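Local coordinates for putative Phosphate (Eubacterium rectale, PDB 3DAO), which probably acts as a phosphatase of the haloacid dehalogenase-like hydrolase family, at residues 193-198 and 203-208. Residues are numbered along the deposited sequence; the frame is centred on the assembly and turned at random.
Sequences AHLAAA and VDCNAK
His194 and Asn206 exchange two backbone hydrogen bonds, and two residues further on Ala196 and Asp204 do the same, joining 193-198 and 203-208 as the antiparallel arms of a beta hairpin. The axes of the two strands approach to 4.6 Å and run at 159°. His194 N reaches Asn206 O at 2.8 Å, and Asp204 N reaches Ala196 O at 2.9 Å. Between these bonded pairs lies the non-hydrogen-bonded pair Leu195 and Cys205, where CA-H...O contacts add to the grip: Cys205 CA stands 3.2 Å from His194 O.

On the face of Leu195, Cys205, Ala197 and Val203 the contact is apolar. The Leu195 branch ending in CD1 lies against Cys205 SG at 3.8 Å; chi1 -42° puts SG beside the backbone N, and the small thiol suits a buried place next to a bulky leucine. Ala197 CB meets Val203 CG2 more loosely, at 4.5 Å, the beta-branched valine suiting an extended backbone.

The other face, partly open to solvent, is mostly polar, with Ala196 among His194, Asp204 and Asn206. His194 and Asn206 lie alongside each other, ring and amide only 16° from coplanar, with Asn206 OD1 4.1 Å from His194 CD2, a loose approach at the ring edge. Asn206 ND2 donates to Ile167 O, which favours this orientation of the amide, while Asp204 OD1 accepts from Thr170 OG1.

Strand 193-198 is an outer strand of the six-stranded sheet, and 202-207 continues it inward through backbone bonds from Val203 and Cys205 to strand 168-172. The sheet is consistent with the alpha/beta cap domain inserted in the Rossmann-like core of haloacid dehalogenase-like hydrolases. Helices 104-117 and 185-189 cover Leu195 and Cys205, and helix 177-181 packs on Val203, so the apolar face is the one turned to the helical layer.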
loop_
_atom_site.group_PDB
_atom_site.type_symbol
_atom_site.label_atom_id
_atom_site.label_comp_id
_atom_site.label_asym_id
_atom_site.label_seq_id
_atom_site.Cartn_x
_atom_site.Cartn_y
_atom_site.Cartn_z
ATOM N N ALA A 193 -16.904 4.149 2.817
ATOM C CA ALA A 193 -15.624 3.773 2.247
ATOM C C ALA A 193 -14.485 4.550 2.902
ATOM O O ALA A 193 -14.694 5.525 3.618
ATOM C CB ALA A 193 -15.626 4.015 0.713
ATOM N N HIS A 194 -13.259 4.103 2.638
ATOM C CA HIS A 194 -12.103 4.809 3.141
ATOM C C HIS A 194 -11.569 5.744 2.053
ATOM O O HIS A 194 -11.094 5.277 1.002
ATOM C CB HIS A 194 -11.024 3.829 3.592
ATOM C CG HIS A 194 -9.743 4.511 3.941
ATOM N ND1 HIS A 194 -9.633 5.383 4.994
ATOM C CD2 HIS A 194 -8.528 4.478 3.349
ATOM C CE1 HIS A 194 -8.399 5.862 5.042
ATOM N NE2 HIS A 194 -7.711 5.334 4.050
ATOM N N LEU A 195 -11.682 7.047 2.322
ATOM C CA LEU A 195 -11.292 8.116 1.370
ATOM C C LEU A 195 -10.095 8.915 1.807
ATOM O O LEU A 195 -10.016 9.332 2.940
ATOM C CB LEU A 195 -12.444 9.122 1.150
ATOM C CG LEU A 195 -13.499 8.855 0.087
ATOM C CD1 LEU A 195 -14.101 7.487 0.153
ATOM C CD2 LEU A 195 -14.571 9.964 0.130
ATOM N N ALA A 196 -9.154 9.137 0.896
ATOM C CA ALA A 196 -7.999 9.961 1.240
ATOM C C ALA A 196 -7.503 10.767 0.052
ATOM O O ALA A 196 -7.269 10.206 -0.989
ATOM C CB ALA A 196 -6.851 9.119 1.738
ATOM N N ALA A 197 -7.331 12.069 0.240
ATOM C CA ALA A 197 -6.778 12.899 -0.843
ATOM C C ALA A 197 -5.298 12.620 -0.920
ATOM O O ALA A 197 -4.668 12.262 0.094
ATOM C CB ALA A 197 -7.018 14.409 -0.567
ATOM N N ALA A 198 -4.757 12.772 -2.136
ATOM C CA ALA A 198 -3.329 12.730 -2.375
ATOM C C ALA A 198 -2.986 13.973 -3.216
ATOM O O ALA A 198 -3.309 14.041 -4.421
ATOM C CB ALA A 198 -2.934 11.479 -3.102
ATOM N N VAL A 203 -7.961 11.751 -5.348
ATOM C CA VAL A 203 -8.727 11.243 -4.213
ATOM C C VAL A 203 -8.839 9.715 -4.388
ATOM O O VAL A 203 -9.426 9.216 -5.334
ATOM C CB VAL A 203 -10.120 11.883 -4.023
ATOM C CG1 VAL A 203 -10.840 11.207 -2.829
ATOM C CG2 VAL A 203 -9.992 13.372 -3.781
ATOM N N ASP A 204 -8.237 8.998 -3.458
ATOM C CA ASP A 204 -8.208 7.530 -3.465
ATOM C C ASP A 204 -9.228 6.980 -2.502
ATOM O O ASP A 204 -9.342 7.417 -1.343
ATOM C CB ASP A 204 -6.844 6.993 -3.015
ATOM C CG ASP A 204 -5.748 7.286 -4.018
ATOM O OD1 ASP A 204 -6.003 7.187 -5.237
ATOM O OD2 ASP A 204 -4.647 7.648 -3.562
ATOM N N CYS A 205 -9.939 5.999 -2.995
ATOM C CA CYS A 205 -10.994 5.354 -2.202
ATOM C C CYS A 205 -10.800 3.850 -2.214
ATOM O O CYS A 205 -10.641 3.228 -3.247
ATOM C CB CYS A 205 -12.362 5.664 -2.778
ATOM S SG CYS A 205 -12.647 7.379 -3.341
ATOM N N ASN A 206 -10.882 3.295 -1.018
ATOM C CA ASN A 206 -10.817 1.862 -0.817
ATOM C C ASN A 206 -11.986 1.459 0.051
ATOM O O ASN A 206 -12.738 2.283 0.557
ATOM C CB ASN A 206 -9.579 1.430 -0.063
ATOM C CG ASN A 206 -8.273 1.862 -0.711
ATOM O OD1 ASN A 206 -7.499 2.544 -0.065
ATOM N ND2 ASN A 206 -7.987 1.405 -1.950
ATOM N N ALA A 207 -12.093 0.150 0.270
ATOM C CA ALA A 207 -13.180 -0.377 1.099
ATOM C C ALA A 207 -13.090 0.150 2.508
ATOM O O ALA A 207 -12.006 0.376 3.057
ATOM C CB ALA A 207 -13.163 -1.916 1.099
ATOM N N LYS A 208 -14.256 0.351 3.115
ATOM C CA LYS A 208 -14.288 0.792 4.499
ATOM C C LYS A 208 -13.474 -0.160 5.376
ATOM O O LYS A 208 -13.566 -1.359 5.255
ATOM C CB LYS A 208 -15.746 0.871 5.012
ATOM C CG LYS A 208 -15.888 1.483 6.359
ATOM C CD LYS A 208 -17.364 1.522 6.754
ATOM C CE LYS A 208 -17.588 2.319 8.029
ATOM N NZ LYS A 208 -19.050 2.477 8.310
#